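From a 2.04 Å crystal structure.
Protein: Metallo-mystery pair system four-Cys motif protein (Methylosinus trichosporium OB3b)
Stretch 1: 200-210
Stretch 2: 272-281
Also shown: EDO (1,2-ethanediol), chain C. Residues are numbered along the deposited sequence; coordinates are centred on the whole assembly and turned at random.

Stretch 1, residues 200-210: CAHENRFPVVF
Stretch 2 (272-281) DAGKPSRPGV

Two segments of one chain, whose touching residues are at least 69 positions apart, meet here and bury 486 Å² between them. Stretch 1 runs through a loop into a strand, 206-210; stretch 2 has no regular structure but folds into two type II turns, Asp272 to Lys275 and Arg278 to Val281, closed by Lys275 N to Asp272 O (3.2 Å) and Val281 N to Arg278 O (3.0 Å). The segments run in the same direction: His202 lies beside Gly274 (CA-CA 4.0 Å), Phe206 beside Pro276 (5.7 Å) and Val208 beside Gly280 (4.3 Å).

Cys200 (-116/134, chi1 m) makes no contact, and the chain turns a corner at Ala201 (-71/-34). There a water donates to Ala201 O (3.1 Å) and Ala273 O (2.7 Å) and accepts from Glu203 N (3.1 Å), joining two carbonyls that could not bond each other. His202 (phi/psi -123/104, chi1 -40°, chi2 134°) brings CD2 to 3.7 Å from CB of Ala273 (-60/130), whose CA-to-CB bond points toward stretch 1, while His202 NE2 shares a hydrogen bond of 3.0 Å with O1 of the ethanediol at the ring edge. Gly274 (83/16) must be glycine: an ideal CB would come 2.5 Å from His202 CA and jam against the preceding carbonyl.

Glu203 (-72/-42; m, t, 32°) places OE1 3.2 Å from Arg205 NH2 in a salt bridge within stretch 1. Asn204 adopts left-handed angles (63/22), which asparagine tolerates well, and its N donates to Gly274 O at 2.9 Å and 153°. Its CB points away, but with chi1 m and chi2 -30° the side-chain end returns; the buried OD1 finds no partner. Arg205 (-95/154; m, t, m, -95°) has its CA-to-CB bond pointing away; its O accepts from a second water at 2.5 Å, which also donates to Gly274 O at 3.1 Å.

The strand opens with Phe206 (-151/146, chi1 p, chi2 -88°). Its CB meets Pro276 CG at 3.7 Å while the ring leads away. Pro207 (-85/161, C-gamma endo) sets CD 3.6 Å from the same CG, so Pro276 (-65/139, C-gamma exo) offers a compact apolar surface to both residues. A third water donates to Pro207 O (2.6 Å) and accepts from Gly280 N (2.9 Å); Pro207 O also receives a CA-H...O contact from Gly280 CA at 3.6 Å.

Val208 (-134/124, t) is buried, with its CA-to-CB bond pointing away, and Val209 (-125/132, t) donates from N to Gly280 O at 3.0 Å and 158°. Gly280 (87/-13) has 81 Å² covered; an ideal CB would lie a tight 3.3 Å from Val209 CG2 and jam against the preceding carbonyl O, which by itself calls for glycine. Phe210 (-127/107; m, -46°) makes no contact.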

ATOM      1  N   CYS E 200      12.488  25.266   9.141  1.00 54.56           N
ATOM      2  CA  CYS E 200      11.769  24.503  10.152  1.00 57.37           C
ATOM      3  C   CYS E 200      12.475  24.607  11.496  1.00 53.94           C
ATOM      4  O   CYS E 200      13.693  24.428  11.585  1.00 58.29           O
ATOM      5  CB  CYS E 200      11.646  23.027   9.753  1.00 61.08           C
ATOM      6  SG  CYS E 200      10.796  22.754   8.180  1.00 67.83           S
ATOM      7  N   ALA E 201      11.694  24.867  12.546  1.00 55.25           N
ATOM      8  CA  ALA E 201      12.276  24.996  13.876  1.00 60.08           C
ATOM      9  C   ALA E 201      12.762  23.658  14.420  1.00 59.96           C
ATOM     10  O   ALA E 201      13.768  23.615  15.136  1.00 64.66           O
ATOM     11  CB  ALA E 201      11.264  25.621  14.837  1.00 60.58           C
ATOM     12  N   HIS E 202      12.072  22.566  14.098  1.00 51.01           N
ATOM     13  CA  HIS E 202      12.383  21.242  14.636  1.00 44.85           C
ATOM     14  C   HIS E 202      12.647  20.296  13.468  1.00 53.44           C
ATOM     15  O   HIS E 202      11.710  19.840  12.805  1.00 62.29           O
ATOM     16  CB  HIS E 202      11.247  20.742  15.522  1.00 50.05           C
ATOM     17  CG  HIS E 202      10.643  21.809  16.383  1.00 62.93           C
ATOM     18  ND1 HIS E 202       9.282  21.978  16.516  1.00 66.37           N
ATOM     19  CD2 HIS E 202      11.217  22.763  17.153  1.00 65.90           C
ATOM     20  CE1 HIS E 202       9.043  22.991  17.330  1.00 66.95           C
ATOM     21  NE2 HIS E 202      10.201  23.485  17.730  1.00 64.93           N
ATOM     22  N   GLU E 203      13.925  19.994  13.225  1.00 53.09           N
ATOM     23  CA  GLU E 203      14.294  19.197  12.059  1.00 53.16           C
ATOM     24  C   GLU E 203      13.890  17.736  12.228  1.00 48.32           C
ATOM     25  O   GLU E 203      13.408  17.109  11.277  1.00 49.11           O
ATOM     26  CB  GLU E 203      15.796  19.316  11.800  1.00 58.34           C
ATOM     27  CG  GLU E 203      16.270  20.743  11.564  1.00 66.50           C
ATOM     28  CD  GLU E 203      17.764  20.833  11.316  1.00 77.54           C
ATOM     29  OE1 GLU E 203      18.331  19.884  10.733  1.00 79.27           O
ATOM     30  OE2 GLU E 203      18.371  21.854  11.702  1.00 78.48           O
ATOM     31  N   ASN E 204      14.094  17.176  13.420  1.00 47.65           N
ATOM     32  CA  ASN E 204      13.702  15.809  13.766  1.00 46.03           C
ATOM     33  C   ASN E 204      14.429  14.754  12.935  1.00 38.44           C
ATOM     34  O   ASN E 204      13.947  13.624  12.805  1.00 38.19           O
ATOM     35  CB  ASN E 204      12.185  15.620  13.655  1.00 45.08           C
ATOM     36  CG  ASN E 204      11.424  16.400  14.707  1.00 45.53           C
ATOM     37  OD1 ASN E 204      11.924  16.623  15.808  1.00 47.70           O
ATOM     38  ND2 ASN E 204      10.209  16.820  14.374  1.00 42.83           N
ATOM     39  N   ARG E 205      15.577  15.099  12.363  1.00 39.72           N
ATOM     40  CA  ARG E 205      16.495  14.111  11.820  1.00 36.99           C
ATOM     41  C   ARG E 205      17.540  13.778  12.877  1.00 41.81           C
ATOM     42  O   ARG E 205      17.826  14.588  13.763  1.00 44.95           O
ATOM     43  CB  ARG E 205      17.177  14.631  10.551  1.00 40.44           C
ATOM     44  CG  ARG E 205      16.245  14.804   9.360  1.00 34.09           C
ATOM     45  CD  ARG E 205      16.946  15.503   8.202  1.00 36.23           C
ATOM     46  NE  ARG E 205      17.110  16.935   8.442  1.00 46.68           N
ATOM     47  CZ  ARG E 205      16.268  17.866   8.005  1.00 46.35           C
ATOM     48  NH1 ARG E 205      15.199  17.520   7.301  1.00 51.74           N
ATOM     49  NH2 ARG E 205      16.495  19.145   8.271  1.00 46.82           N
ATOM     50  N   PHE E 206      18.102  12.575  12.793  1.00 36.35           N
ATOM     51  CA  PHE E 206      19.109  12.196  13.772  1.00 40.81           C
ATOM     52  C   PHE E 206      20.090  11.214  13.156  1.00 41.53           C
ATOM     53  O   PHE E 206      19.707  10.404  12.302  1.00 36.04           O
ATOM     54  CB  PHE E 206      18.482  11.594  15.041  1.00 37.65           C
ATOM     55  CG  PHE E 206      17.538  10.451  14.785  1.00 38.17           C
ATOM     56  CD1 PHE E 206      16.193  10.684  14.548  1.00 35.85           C
ATOM     57  CD2 PHE E 206      17.990   9.140  14.815  1.00 42.50           C
ATOM     58  CE1 PHE E 206      15.319   9.633  14.327  1.00 34.01           C
ATOM     59  CE2 PHE E 206      17.121   8.086  14.594  1.00 35.89           C
ATOM     60  CZ  PHE E 206      15.785   8.333  14.350  1.00 33.36           C
ATOM     61  N   PRO E 207      21.357  11.270  13.553  1.00 34.93           N
ATOM     62  CA  PRO E 207      22.336  10.298  13.065  1.00 36.51           C
ATOM     63  C   PRO E 207      22.320   9.016  13.887  1.00 41.98           C
ATOM     64  O   PRO E 207      21.836   8.969  15.019  1.00 40.61           O
ATOM     65  CB  PRO E 207      23.668  11.036  13.232  1.00 36.03           C
ATOM     66  CG  PRO E 207      23.435  11.929  14.408  1.00 34.67           C
ATOM     67  CD  PRO E 207      21.987  12.348  14.335  1.00 30.42           C
ATOM     68  N   VAL E 208      22.866   7.964  13.282  1.00 32.28           N
ATOM     69  CA  VAL E 208      23.020   6.660  13.917  1.00 34.71           C
ATOM     70  C   VAL E 208      24.438   6.184  13.639  1.00 41.38           C
ATOM     71  O   VAL E 208      24.848   6.095  12.475  1.00 38.94           O
ATOM     72  CB  VAL E 208      21.992   5.640  13.400  1.00 37.70           C
ATOM     73  CG1 VAL E 208      22.300   4.254  13.944  1.00 34.99           C
ATOM     74  CG2 VAL E 208      20.582   6.065  13.780  1.00 40.61           C
ATOM     75  N   VAL E 209      25.187   5.883  14.699  1.00 41.50           N
ATOM     76  CA  VAL E 209      26.602   5.545  14.594  1.00 43.58           C
ATOM     77  C   VAL E 209      26.841   4.199  15.261  1.00 41.44           C
ATOM     78  O   VAL E 209      26.394   3.971  16.391  1.00 37.14           O
ATOM     79  CB  VAL E 209      27.496   6.626  15.232  1.00 39.53           C
ATOM     80  CG1 VAL E 209      28.959   6.212  15.166  1.00 31.84           C
ATOM     81  CG2 VAL E 209      27.280   7.967  14.548  1.00 30.82           C
ATOM     82  N   PHE E 210      27.555   3.314  14.568  1.00 35.98           N
ATOM     83  CA  PHE E 210      27.939   2.012  15.100  1.00 42.20           C
ATOM     84  C   PHE E 210      29.448   1.871  14.950  1.00 45.97           C
ATOM     85  O   PHE E 210      29.948   1.690  13.835  1.00 49.35           O
ATOM     86  CB  PHE E 210      27.201   0.882  14.381  1.00 40.43           C
ATOM     87  CG  PHE E 210      25.715   0.897  14.601  1.00 44.68           C
ATOM     88  CD1 PHE E 210      25.193   1.065  15.873  1.00 43.75           C
ATOM     89  CD2 PHE E 210      24.841   0.746  13.537  1.00 39.72           C
ATOM     90  CE1 PHE E 210      23.826   1.080  16.081  1.00 39.31           C
ATOM     91  CE2 PHE E 210      23.472   0.760  13.739  1.00 39.15           C
ATOM     92  CZ  PHE E 210      22.964   0.927  15.014  1.00 38.59           C
ATOM     93  N   ASP E 272      17.083  22.929  21.921  1.00 47.07           N
ATOM     94  CA  ASP E 272      17.413  21.648  21.308  1.00 54.27           C
ATOM     95  C   ASP E 272      16.186  20.862  20.860  1.00 55.17           C
ATOM     96  O   ASP E 272      16.303  19.666  20.573  1.00 36.04           O
ATOM     97  CB  ASP E 272      18.256  20.803  22.269  1.00 52.28           C
ATOM     98  CG  ASP E 272      17.568  20.560  23.601  1.00 55.26           C
ATOM     99  OD1 ASP E 272      16.431  21.042  23.792  1.00 59.74           O
ATOM    100  OD2 ASP E 272      18.168  19.883  24.462  1.00 52.56           O
ATOM    101  N   ALA E 273      15.017  21.497  20.796  1.00 53.90           N
ATOM    102  CA  ALA E 273      13.831  20.821  20.289  1.00 51.79           C
ATOM    103  C   ALA E 273      14.057  20.374  18.850  1.00 54.37           C
ATOM    104  O   ALA E 273      14.502  21.158  18.006  1.00 57.71           O
ATOM    105  CB  ALA E 273      12.616  21.743  20.374  1.00 51.51           C
ATOM    106  N   GLY E 274      13.764  19.105  18.577  1.00 51.09           N
ATOM    107  CA  GLY E 274      13.934  18.575  17.240  1.00 51.03           C
ATOM    108  C   GLY E 274      15.335  18.130  16.897  1.00 42.15           C
ATOM    109  O   GLY E 274      15.644  17.954  15.714  1.00 38.57           O
ATOM    110  N   LYS E 275      16.192  17.938  17.888  1.00 39.95           N
ATOM    111  CA  LYS E 275      17.569  17.518  17.695  1.00 40.86           C
ATOM    112  C   LYS E 275      17.859  16.327  18.593  1.00 42.93           C
ATOM    113  O   LYS E 275      17.145  16.094  19.575  1.00 47.91           O
ATOM    114  CB  LYS E 275      18.540  18.671  17.993  1.00 44.97           C
ATOM    115  CG  LYS E 275      18.651  19.676  16.853  1.00 51.24           C
ATOM    116  CD  LYS E 275      19.800  20.646  17.067  1.00 70.80           C
ATOM    117  CE  LYS E 275      19.549  21.542  18.267  1.00 77.79           C
ATOM    118  NZ  LYS E 275      20.750  22.352  18.613  1.00 80.27           N
ATOM    119  N   PRO E 276      18.885  15.536  18.272  1.00 44.12           N
ATOM    120  CA  PRO E 276      19.147  14.320  19.057  1.00 45.70           C
ATOM    121  C   PRO E 276      19.535  14.630  20.496  1.00 48.38           C
ATOM    122  O   PRO E 276      20.293  15.564  20.771  1.00 57.72           O
ATOM    123  CB  PRO E 276      20.303  13.652  18.303  1.00 48.88           C
ATOM    124  CG  PRO E 276      20.233  14.212  16.921  1.00 40.38           C
ATOM    125  CD  PRO E 276      19.746  15.616  17.079  1.00 43.68           C
ATOM    126  N   SER E 277      19.003  13.823  21.419  1.00 47.57           N
ATOM    127  CA  SER E 277      19.347  13.939  22.832  1.00 54.66           C
ATOM    128  C   SER E 277      20.673  13.264  23.169  1.00 51.41           C
ATOM    129  O   SER E 277      21.292  13.614  24.179  1.00 53.90           O
ATOM    130  CB  SER E 277      18.231  13.347  23.696  1.00 58.11           C
ATOM    131  OG  SER E 277      18.135  11.944  23.514  1.00 65.34           O
ATOM    132  N   ARG E 278      21.098  12.294  22.361  1.00 56.27           N
ATOM    133  CA  ARG E 278      22.451  11.740  22.431  1.00 50.66           C
ATOM    134  C   ARG E 278      22.860  11.407  21.010  1.00 45.04           C
ATOM    135  O   ARG E 278      22.575  10.312  20.506  1.00 56.06           O
ATOM    136  CB  ARG E 278      22.538  10.502  23.322  1.00 59.67           C
ATOM    137  CG  ARG E 278      23.979  10.036  23.582  1.00 62.12           C
ATOM    138  CD  ARG E 278      24.036   9.319  24.908  1.00 68.78           C
ATOM    139  NE  ARG E 278      24.200  10.329  25.939  1.00 86.73           N
ATOM    140  CZ  ARG E 278      23.282  10.573  26.880  1.00 94.31           C
ATOM    141  NH1 ARG E 278      22.170   9.898  26.913  1.00 92.74           N
ATOM    142  NH2 ARG E 278      23.547  11.533  27.783  1.00 94.45           N
ATOM    143  N   PRO E 279      23.520  12.338  20.319  1.00 46.15           N
ATOM    144  CA  PRO E 279      23.789  12.151  18.887  1.00 41.75           C
ATOM    145  C   PRO E 279      24.547  10.861  18.609  1.00 41.28           C
ATOM    146  O   PRO E 279      25.467  10.485  19.338  1.00 38.79           O
ATOM    147  CB  PRO E 279      24.624  13.383  18.520  1.00 38.46           C
ATOM    148  CG  PRO E 279      24.246  14.407  19.539  1.00 40.52           C
ATOM    149  CD  PRO E 279      23.999  13.644  20.808  1.00 37.18           C
ATOM    150  N   GLY E 280      24.140  10.180  17.537  1.00 34.63           N
ATOM    151  CA  GLY E 280      24.691   8.893  17.182  1.00 29.54           C
ATOM    152  C   GLY E 280      24.014   7.710  17.838  1.00 39.24           C
ATOM    153  O   GLY E 280      24.244   6.571  17.411  1.00 37.40           O
ATOM    154  N   VAL E 281      23.184   7.941  18.852  1.00 40.42           N
ATOM    155  CA  VAL E 281      22.520   6.878  19.596  1.00 43.35           C
ATOM    156  C   VAL E 281      21.014   7.065  19.475  1.00 42.60           C
ATOM    157  O   VAL E 281      20.491   8.141  19.783  1.00 41.55           O
ATOM    158  CB  VAL E 281      22.949   6.872  21.076  1.00 51.50           C
ATOM    159  CG1 VAL E 281      22.046   5.957  21.889  1.00 43.13           C
ATOM    160  CG2 VAL E 281      24.405   6.449  21.207  1.00 44.53           C
TER
HETATM  161  C1  EDO C 408      11.221  25.617  20.376  1.00 66.70           C
HETATM  162  O1  EDO C 408      11.670  25.733  19.021  1.00 60.64           O
HETATM  163  C2  EDO C 408       9.745  25.236  20.395  1.00 69.80           C
HETATM  164  O2  EDO C 408       9.020  26.094  19.507  1.00 73.95           O
HETATM  165  O   HOH W   1      15.623  21.227  15.563  1.00 46.98           O
HETATM  166  O   HOH W   2      17.918  17.119  13.804  1.00 51.35           O
HETATM  167  O   HOH W   3      21.321  10.625  16.944  1.00 37.53           O